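Local coordinates for protein CofB (Escherichia coli, PDB 5AX6) that serves as the minor pilin of the CFA/III type IVb pilus of enterotoxigenic E. coli, forming a homotrimer that probably helps pilus assembly, at the interface of chains A and B. Coordinates in Å, arbitrary orientation; residue numbers count along the deposited sequence, not the author numbering. Chains: chain A/B, CofB.

Contact 1: the interface of chains A and B. Residues chain A 234-238; chain B 232-235, 241-244.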
loop_
_atom_site.group_PDB
_atom_site.type_symbol
_atom_site.label_atom_id
_atom_site.label_comp_id
_atom_site.label_asym_id
_atom_site.label_seq_id
_atom_site.Cartn_x
_atom_site.Cartn_y
_atom_site.Cartn_z
ATOM N N PHE A 234 -4.822 -22.484 -5.191
ATOM C CA PHE A 234 -3.973 -21.444 -5.741
ATOM C C PHE A 234 -4.702 -20.132 -5.976
ATOM O O PHE A 234 -5.892 -20.124 -6.282
ATOM C CB PHE A 234 -3.366 -21.906 -7.065
ATOM C CG PHE A 234 -2.591 -23.183 -6.958
ATOM C CD1 PHE A 234 -1.448 -23.251 -6.178
ATOM C CD2 PHE A 234 -3.004 -24.315 -7.647
ATOM C CE1 PHE A 234 -0.721 -24.437 -6.090
ATOM C CE2 PHE A 234 -2.294 -25.499 -7.552
ATOM C CZ PHE A 234 -1.148 -25.560 -6.783
ATOM N N LEU A 235 -3.977 -19.020 -5.882
ATOM C CA LEU A 235 -4.569 -17.729 -6.229
ATOM C C LEU A 235 -4.868 -17.691 -7.722
ATOM O O LEU A 235 -4.128 -18.259 -8.530
ATOM C CB LEU A 235 -3.640 -16.568 -5.848
ATOM C CG LEU A 235 -3.221 -16.479 -4.374
ATOM C CD1 LEU A 235 -2.488 -15.148 -4.152
ATOM C CD2 LEU A 235 -4.436 -16.599 -3.422
ATOM N N ARG A 236 -5.957 -17.020 -8.079
ATOM C CA ARG A 236 -6.472 -17.039 -9.441
ATOM C C ARG A 236 -6.306 -15.719 -10.171
ATOM O O ARG A 236 -6.449 -14.658 -9.575
ATOM C CB ARG A 236 -7.971 -17.394 -9.439
ATOM C CG ARG A 236 -8.319 -18.798 -8.930
ATOM C CD ARG A 236 -9.852 -18.974 -8.900
ATOM N NE ARG A 236 -10.432 -18.753 -10.226
ATOM C CZ ARG A 236 -10.780 -19.723 -11.069
ATOM N NH1 ARG A 236 -10.623 -20.999 -10.727
ATOM N NH2 ARG A 236 -11.274 -19.407 -12.263
ATOM N N ALA A 237 -6.077 -15.788 -11.483
ATOM C CA ALA A 237 -6.026 -14.582 -12.298
ATOM C C ALA A 237 -7.313 -13.757 -12.159
ATOM O O ALA A 237 -7.284 -12.518 -12.212
ATOM C CB ALA A 237 -5.770 -14.946 -13.759
ATOM N N ASP A 238 -8.444 -14.421 -11.939
ATOM C CA ASP A 238 -9.699 -13.670 -11.853
ATOM C C ASP A 238 -10.042 -13.231 -10.426
ATOM O O ASP A 238 -11.097 -12.632 -10.193
ATOM C CB ASP A 238 -10.871 -14.475 -12.466
ATOM C CG ASP A 238 -11.155 -15.783 -11.733
ATOM O OD1 ASP A 238 -10.677 -15.994 -10.588
ATOM O OD2 ASP A 238 -11.887 -16.618 -12.306
ATOM N N GLY B 232 -2.538 -19.705 -17.676
ATOM C CA GLY B 232 -2.721 -18.361 -17.153
ATOM C C GLY B 232 -3.883 -18.219 -16.185
ATOM O O GLY B 232 -4.266 -17.107 -15.820
ATOM N N LYS B 233 -4.436 -19.346 -15.755
ATOM C CA LYS B 233 -5.560 -19.360 -14.819
ATOM C C LYS B 233 -5.177 -18.927 -13.396
ATOM O O LYS B 233 -5.976 -18.317 -12.688
ATOM C CB LYS B 233 -6.155 -20.765 -14.792
ATOM C CG LYS B 233 -7.388 -20.953 -13.932
ATOM C CD LYS B 233 -7.884 -22.387 -14.105
ATOM C CE LYS B 233 -9.000 -22.745 -13.149
ATOM N NZ LYS B 233 -9.316 -24.198 -13.304
ATOM N N PHE B 234 -3.960 -19.277 -12.978
ATOM C CA PHE B 234 -3.494 -19.002 -11.633
ATOM C C PHE B 234 -2.368 -17.984 -11.581
ATOM O O PHE B 234 -1.554 -17.904 -12.498
ATOM C CB PHE B 234 -3.014 -20.291 -10.968
ATOM C CG PHE B 234 -4.051 -21.370 -10.930
ATOM C CD1 PHE B 234 -5.221 -21.198 -10.210
ATOM C CD2 PHE B 234 -3.848 -22.564 -11.610
ATOM C CE1 PHE B 234 -6.180 -22.209 -10.166
ATOM C CE2 PHE B 234 -4.802 -23.565 -11.580
ATOM C CZ PHE B 234 -5.964 -23.394 -10.852
ATOM N N LEU B 235 -2.288 -17.235 -10.484
ATOM C CA LEU B 235 -1.156 -16.331 -10.295
ATOM C C LEU B 235 0.121 -17.143 -10.120
ATOM O O LEU B 235 0.104 -18.229 -9.533
ATOM C CB LEU B 235 -1.368 -15.415 -9.081
ATOM C CG LEU B 235 -2.631 -14.542 -9.091
ATOM C CD1 LEU B 235 -2.552 -13.551 -7.922
ATOM C CD2 LEU B 235 -2.801 -13.791 -10.434
ATOM N N VAL B 241 1.610 -13.735 -14.605
ATOM C CA VAL B 241 0.163 -13.677 -14.835
ATOM C C VAL B 241 -0.463 -12.522 -14.039
ATOM O O VAL B 241 -0.247 -12.418 -12.837
ATOM C CB VAL B 241 -0.507 -15.020 -14.466
ATOM C CG1 VAL B 241 -2.032 -14.874 -14.363
ATOM C CG2 VAL B 241 -0.132 -16.100 -15.501
ATOM N N GLY B 242 -1.212 -11.651 -14.711
ATOM C CA GLY B 242 -1.845 -10.512 -14.048
ATOM C C GLY B 242 -3.049 -10.887 -13.200
ATOM O O GLY B 242 -3.766 -11.850 -13.497
ATOM N N ALA B 243 -3.283 -10.121 -12.138
ATOM C CA ALA B 243 -4.471 -10.303 -11.322
ATOM C C ALA B 243 -5.568 -9.283 -11.659
ATOM O O ALA B 243 -5.317 -8.064 -11.705
ATOM C CB ALA B 243 -4.105 -10.202 -9.841
ATOM N N ASP B 244 -6.788 -9.768 -11.849
ATOM C CA ASP B 244 -7.938 -8.868 -11.944
ATOM C C ASP B 244 -8.135 -8.145 -10.628
ATOM O O ASP B 244 -8.487 -6.967 -10.590
ATOM C CB ASP B 244 -9.216 -9.624 -12.281
ATOM C CG ASP B 244 -9.199 -10.216 -13.682
ATOM O OD1 ASP B 244 -8.288 -9.887 -14.470
ATOM O OD2 ASP B 244 -10.108 -11.015 -13.979
HETATM O O HOH W 1 -8.526 -17.244 -12.978
HETATM O O HOH W 2 -12.325 -10.979 -12.344
#

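Contact 2: the interface of chains A and B. Residues chain A 172-174; chain B 251-254.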
loop_
_atom_site.group_PDB
_atom_site.type_symbol
_atom_site.label_atom_id
_atom_site.label_comp_id
_atom_site.label_asym_id
_atom_site.label_seq_id
_atom_site.Cartn_x
_atom_site.Cartn_y
_atom_site.Cartn_z
ATOM N N GLN A 172 -18.696 -21.657 5.104
ATOM C CA GLN A 172 -18.071 -20.759 6.073
ATOM C C GLN A 172 -16.570 -21.005 6.192
ATOM O O GLN A 172 -15.875 -20.294 6.914
ATOM C CB GLN A 172 -18.732 -20.914 7.447
ATOM C CG GLN A 172 -20.175 -20.439 7.498
ATOM C CD GLN A 172 -20.296 -18.958 7.211
ATOM O OE1 GLN A 172 -19.634 -18.136 7.848
ATOM N NE2 GLN A 172 -21.125 -18.610 6.230
ATOM N N HIS A 173 -16.074 -22.009 5.477
ATOM C CA HIS A 173 -14.697 -22.447 5.640
ATOM C C HIS A 173 -13.940 -22.502 4.310
ATOM O O HIS A 173 -12.851 -23.064 4.225
ATOM C CB HIS A 173 -14.681 -23.820 6.315
ATOM C CG HIS A 173 -13.537 -24.021 7.258
ATOM N ND1 HIS A 173 -12.224 -23.967 6.853
ATOM C CD2 HIS A 173 -13.519 -24.288 8.584
ATOM C CE1 HIS A 173 -11.438 -24.185 7.895
ATOM N NE2 HIS A 173 -12.197 -24.383 8.955
ATOM N N SER A 174 -14.524 -21.918 3.272
ATOM C CA SER A 174 -13.883 -21.853 1.955
ATOM C C SER A 174 -13.606 -23.221 1.369
ATOM O O SER A 174 -12.589 -23.422 0.710
ATOM C CB SER A 174 -12.568 -21.069 2.028
ATOM O OG SER A 174 -12.812 -19.715 2.350
ATOM N N ASP B 251 -10.338 -15.630 9.000
ATOM C CA ASP B 251 -10.994 -16.810 9.579
ATOM C C ASP B 251 -11.596 -17.734 8.511
ATOM O O ASP B 251 -12.772 -18.104 8.584
ATOM C CB ASP B 251 -12.082 -16.381 10.567
ATOM C CG ASP B 251 -12.527 -17.521 11.486
ATOM O OD1 ASP B 251 -11.671 -18.337 11.902
ATOM O OD2 ASP B 251 -13.737 -17.596 11.793
ATOM N N ASN B 252 -10.785 -18.072 7.514
ATOM C CA ASN B 252 -11.146 -19.043 6.478
ATOM C C ASN B 252 -12.221 -18.570 5.513
ATOM O O ASN B 252 -12.831 -19.378 4.819
ATOM C CB ASN B 252 -11.597 -20.358 7.118
ATOM C CG ASN B 252 -10.599 -20.873 8.132
ATOM O OD1 ASN B 252 -9.463 -21.203 7.788
ATOM N ND2 ASN B 252 -11.017 -20.933 9.392
ATOM N N LYS B 253 -12.460 -17.263 5.479
ATOM C CA LYS B 253 -13.415 -16.689 4.538
ATOM C C LYS B 253 -12.743 -15.568 3.762
ATOM O O LYS B 253 -11.852 -14.901 4.285
ATOM C CB LYS B 253 -14.655 -16.150 5.259
ATOM C CG LYS B 253 -15.536 -17.216 5.892
ATOM C CD LYS B 253 -16.744 -16.585 6.582
ATOM C CE LYS B 253 -17.603 -15.796 5.604
ATOM N NZ LYS B 253 -18.837 -15.263 6.256
ATOM N N MET B 254 -13.178 -15.352 2.524
ATOM C CA MET B 254 -12.626 -14.270 1.711
ATOM C C MET B 254 -13.299 -12.953 2.095
ATOM O O MET B 254 -14.036 -12.354 1.302
ATOM C CB MET B 254 -12.803 -14.570 0.217
ATOM C CG MET B 254 -12.133 -13.556 -0.683
ATOM S SD MET B 254 -12.157 -14.013 -2.433
ATOM C CE MET B 254 -13.838 -14.600 -2.585
#

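Contact 3: the interface of chains A and B. Residues chain A 407-410, 423, 429, 436, 439; chain B 405, 440-444.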
loop_
_atom_site.group_PDB
_atom_site.type_symbol
_atom_site.label_atom_id
_atom_site.label_comp_id
_atom_site.label_asym_id
_atom_site.label_seq_id
_atom_site.Cartn_x
_atom_site.Cartn_y
_atom_site.Cartn_z
ATOM N N SER A 407 6.352 45.901 12.658
ATOM C CA SER A 407 7.085 47.168 12.852
ATOM C C SER A 407 6.073 48.264 13.131
ATOM O O SER A 407 4.966 48.211 12.615
ATOM C CB SER A 407 7.929 47.541 11.626
ATOM O OG SER A 407 9.144 46.813 11.597
ATOM N N ILE A 408 6.440 49.255 13.940
ATOM C CA ILE A 408 5.504 50.316 14.282
ATOM C C ILE A 408 6.271 51.524 14.788
ATOM O O ILE A 408 7.067 51.408 15.715
ATOM C CB ILE A 408 4.471 49.856 15.357
ATOM C CG1 ILE A 408 3.507 50.994 15.708
ATOM C CG2 ILE A 408 5.172 49.348 16.624
ATOM C CD1 ILE A 408 2.430 50.592 16.737
ATOM N N VAL A 409 6.067 52.678 14.156
ATOM C CA VAL A 409 6.676 53.908 14.657
ATOM C C VAL A 409 5.675 55.059 14.667
ATOM O O VAL A 409 4.736 55.110 13.858
ATOM C CB VAL A 409 7.935 54.330 13.836
ATOM C CG1 VAL A 409 9.061 53.310 14.014
ATOM C CG2 VAL A 409 7.580 54.513 12.360
ATOM N N ALA A 410 5.877 55.961 15.620
ATOM C CA ALA A 410 5.027 57.128 15.785
ATOM C C ALA A 410 5.466 58.242 14.838
ATOM O O ALA A 410 5.983 59.270 15.270
ATOM C CB ALA A 410 5.067 57.601 17.230
ATOM N N PHE A 423 6.780 50.940 5.928
ATOM C CA PHE A 423 7.159 49.557 6.211
ATOM C C PHE A 423 6.595 48.594 5.167
ATOM O O PHE A 423 6.445 47.395 5.419
ATOM C CB PHE A 423 6.701 49.164 7.626
ATOM C CG PHE A 423 7.351 49.974 8.723
ATOM C CD1 PHE A 423 8.658 50.432 8.587
ATOM C CD2 PHE A 423 6.665 50.268 9.890
ATOM C CE1 PHE A 423 9.260 51.180 9.587
ATOM C CE2 PHE A 423 7.262 51.015 10.916
ATOM C CZ PHE A 423 8.559 51.480 10.761
ATOM N N ASN A 429 12.771 48.357 5.872
ATOM C CA ASN A 429 12.038 49.066 6.926
ATOM C C ASN A 429 12.845 50.174 7.623
ATOM O O ASN A 429 12.280 51.152 8.095
ATOM C CB ASN A 429 11.518 48.074 7.984
ATOM C CG ASN A 429 10.235 47.352 7.539
ATOM O OD1 ASN A 429 9.627 47.710 6.529
ATOM N ND2 ASN A 429 9.817 46.339 8.308
ATOM N N LEU A 436 9.941 61.129 14.639
ATOM C CA LEU A 436 9.100 60.342 15.539
ATOM C C LEU A 436 8.556 61.118 16.737
ATOM O O LEU A 436 9.267 61.892 17.377
ATOM C CB LEU A 436 9.865 59.103 16.023
ATOM C CG LEU A 436 10.316 58.119 14.929
ATOM C CD1 LEU A 436 10.654 56.751 15.516
ATOM C CD2 LEU A 436 9.292 57.981 13.793
ATOM N N LEU A 439 4.578 57.182 20.948
ATOM C CA LEU A 439 3.559 56.207 20.591
ATOM C C LEU A 439 2.520 56.046 21.707
ATOM O O LEU A 439 2.882 55.902 22.876
ATOM C CB LEU A 439 4.241 54.869 20.298
ATOM C CG LEU A 439 3.486 53.736 19.639
ATOM C CD1 LEU A 439 2.954 54.199 18.286
ATOM C CD2 LEU A 439 4.455 52.560 19.500
ATOM N N ILE B 405 6.777 41.318 17.034
ATOM C CA ILE B 405 7.248 41.796 18.322
ATOM C C ILE B 405 6.716 40.954 19.485
ATOM O O ILE B 405 5.514 40.687 19.573
ATOM C CB ILE B 405 6.855 43.260 18.566
ATOM C CG1 ILE B 405 7.388 44.144 17.443
ATOM C CG2 ILE B 405 7.379 43.696 19.937
ATOM C CD1 ILE B 405 7.027 45.617 17.594
ATOM N N SER B 440 8.886 55.545 20.947
ATOM C CA SER B 440 8.516 56.066 19.629
ATOM C C SER B 440 8.179 54.912 18.687
ATOM O O SER B 440 7.515 55.094 17.656
ATOM C CB SER B 440 9.637 56.909 19.034
ATOM O OG SER B 440 9.773 58.124 19.748
ATOM N N GLY B 441 8.660 53.727 19.042
ATOM C CA GLY B 441 8.393 52.534 18.258
ATOM C C GLY B 441 9.650 51.836 17.789
ATOM O O GLY B 441 10.738 52.103 18.285
ATOM N N THR B 442 9.499 50.940 16.817
ATOM C CA THR B 442 10.640 50.195 16.312
ATOM C C THR B 442 10.456 49.843 14.845
ATOM O O THR B 442 9.344 49.543 14.387
ATOM C CB THR B 442 10.882 48.897 17.133
ATOM O OG1 THR B 442 11.992 48.179 16.579
ATOM C CG2 THR B 442 9.658 47.998 17.095
ATOM N N ALA B 443 11.559 49.902 14.111
ATOM C CA ALA B 443 11.605 49.437 12.741
ATOM C C ALA B 443 12.437 48.168 12.702
ATOM O O ALA B 443 13.622 48.187 13.040
ATOM C CB ALA B 443 12.199 50.516 11.817
ATOM N N ILE B 444 11.817 47.063 12.296
ATOM C CA ILE B 444 12.514 45.788 12.256
ATOM C C ILE B 444 12.684 45.377 10.805
ATOM O O ILE B 444 11.721 45.304 10.046
ATOM C CB ILE B 444 11.766 44.699 13.055
ATOM C CG1 ILE B 444 11.727 45.095 14.543
ATOM C CG2 ILE B 444 12.478 43.362 12.905
ATOM C CD1 ILE B 444 10.668 44.364 15.400
#

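Contact 1: the interface of chains A and B
Backbone meets backbone first in this part of the CofB homotrimer interface, where overlapping stretches of the two chains run antiparallel, with a beta bridge between A:Arg236 and B:Phe234. The amide N of B:Leu235 gives a hydrogen bond to the carbonyl O of A:Leu235 at 2.9 Å, coming from above the carbonyl plane. A:Ala237 is held by both of its backbone polar groups: its N donates to B:Lys233 O at 2.8 Å, and its O accepts from B:Asp244 N, almost along the C=O axis. Side chains fill in around this framework. The B:Phe234 ring lies between B:Lys233 CG over one face and A:Phe234 CD2 over the other, the two phenyl planes meeting edge to face at 60°. A:Leu235 and B:Leu235 cross obliquely, CB of the first against CD1 of the second at 3.8 Å. Further out, A:Arg236 bends at chi3 (58°) and turns back on its own chain, gripping A:Asp238 side-on, NE to OD1 and NH2 to OD2. The carboxylate probably offsets the arginine's charge, easing repulsion with B:Lys233, whose chain runs alongside. Water 1 links A:Asp238 N to B:Lys233 O, and water 2 bridges A:Asp238 O and B:Asp244, lying 2.8 Å from its carboxylate oxygen OD2.

Contact 2: the interface of chains A and B
B:Asn252 is the residue to follow here, where a loop of chain B meets the loop after helix 161-171 of chain A within the trimer interface. Its CG stands anti to the carbonyl carbon (chi1 -51°), which lays the side chain alongside A:His173, both pointing the same way. CB begins the contact, 3.7 Å from the imidazole ND1 of A:His173. One bond further, CG sits over the face of the ring and comes to 3.4 Å from CE1. At the tip the amide splits over the same face: OD1 lies 3.6 Å from CE1, while ND2 leans toward the rim and reaches 3.7 Å from NE2 of the imidazole. Amide and ring planes are 18° apart, so this is a flat stack that would resist tilting of either group. The backbone of B:Asn252 adds a polar contact: its carbonyl O accepts a hydrogen bond from the hydroxyl OG of A:Ser174, a very short 2.5 Å, with the donor above the carbonyl plane. Stack and hydrogen bond thus hold consecutive residues of chain A against one asparagine. Next along, B:Lys253 runs beside A:Gln172, its CG packed against the backbone O of that glutamine. The lysine chain bends at chi3 (60°), and its terminal amine nitrogen NZ makes a weak hydrogen bond to the side-chain oxygen OE1 of A:Gln172 at 3.4 Å.

Contact 3: the interface of chains A and B
Strand 398-409 of chain A and strand 438-448 of chain B join as antiparallel beta edges in the C-terminal region of the CofB minor pilin, and their side chains divide between two faces. On one face stand A:Ser407, A:Val409 and B:Ala443, with A:Phe423 laid against them. The CB of A:Ser407 sits over one face of the A:Phe423 ring, toward its rim, and the ring's CE1 meets the methyl CB of B:Ala443 at 3.7 Å. A:Ser407 turns OG anti to its carbonyl carbon (chi1 -80°) and accepts from B:Ile444 N at 2.8 Å. Alongside, A:Asn429 reaches with its amide ND2 to B:Ile444 O at 2.8 Å, this acceptor lying close to the amide plane. An alanine here would lose that N-H donor and would probably leave the B:Ile444 carbonyl less firmly held. Further along, A:Leu436 brings CD1 to 3.7 Å from B:Ser440 CB, beside the bond from A:Ala410 N to B:Ser440 O, which runs nearly along the C=O axis. A:Ile408 and B:Thr442 point to the opposite face while their backbones pair: B:Thr442 N donates to A:Ile408 O at 2.7 Å, and A:Ile408 N returns a bond to B:Thr442 O. From that same face, A:Leu439 brings CD2 to 4.1 Å from B:Gly441 CA.

Contacts 1 and 2 lie close together, about 19 Å between the centres of their C-alpha atoms, whereas contact 3 is about 73 Å from contact 1 and 74 Å from contact 2. No residue is common to them. The first two join loop segments, with contact 2 taking chain A residues from the pilin region and chain B residues from the beta-repeat region; contact 3 pairs edge strands far along the molecule, in the C-terminal region. Chains A and B are therefore fastened at widely separated levels, which would favour subunits staying alongside each other in the homotrimer and limit splaying at either level.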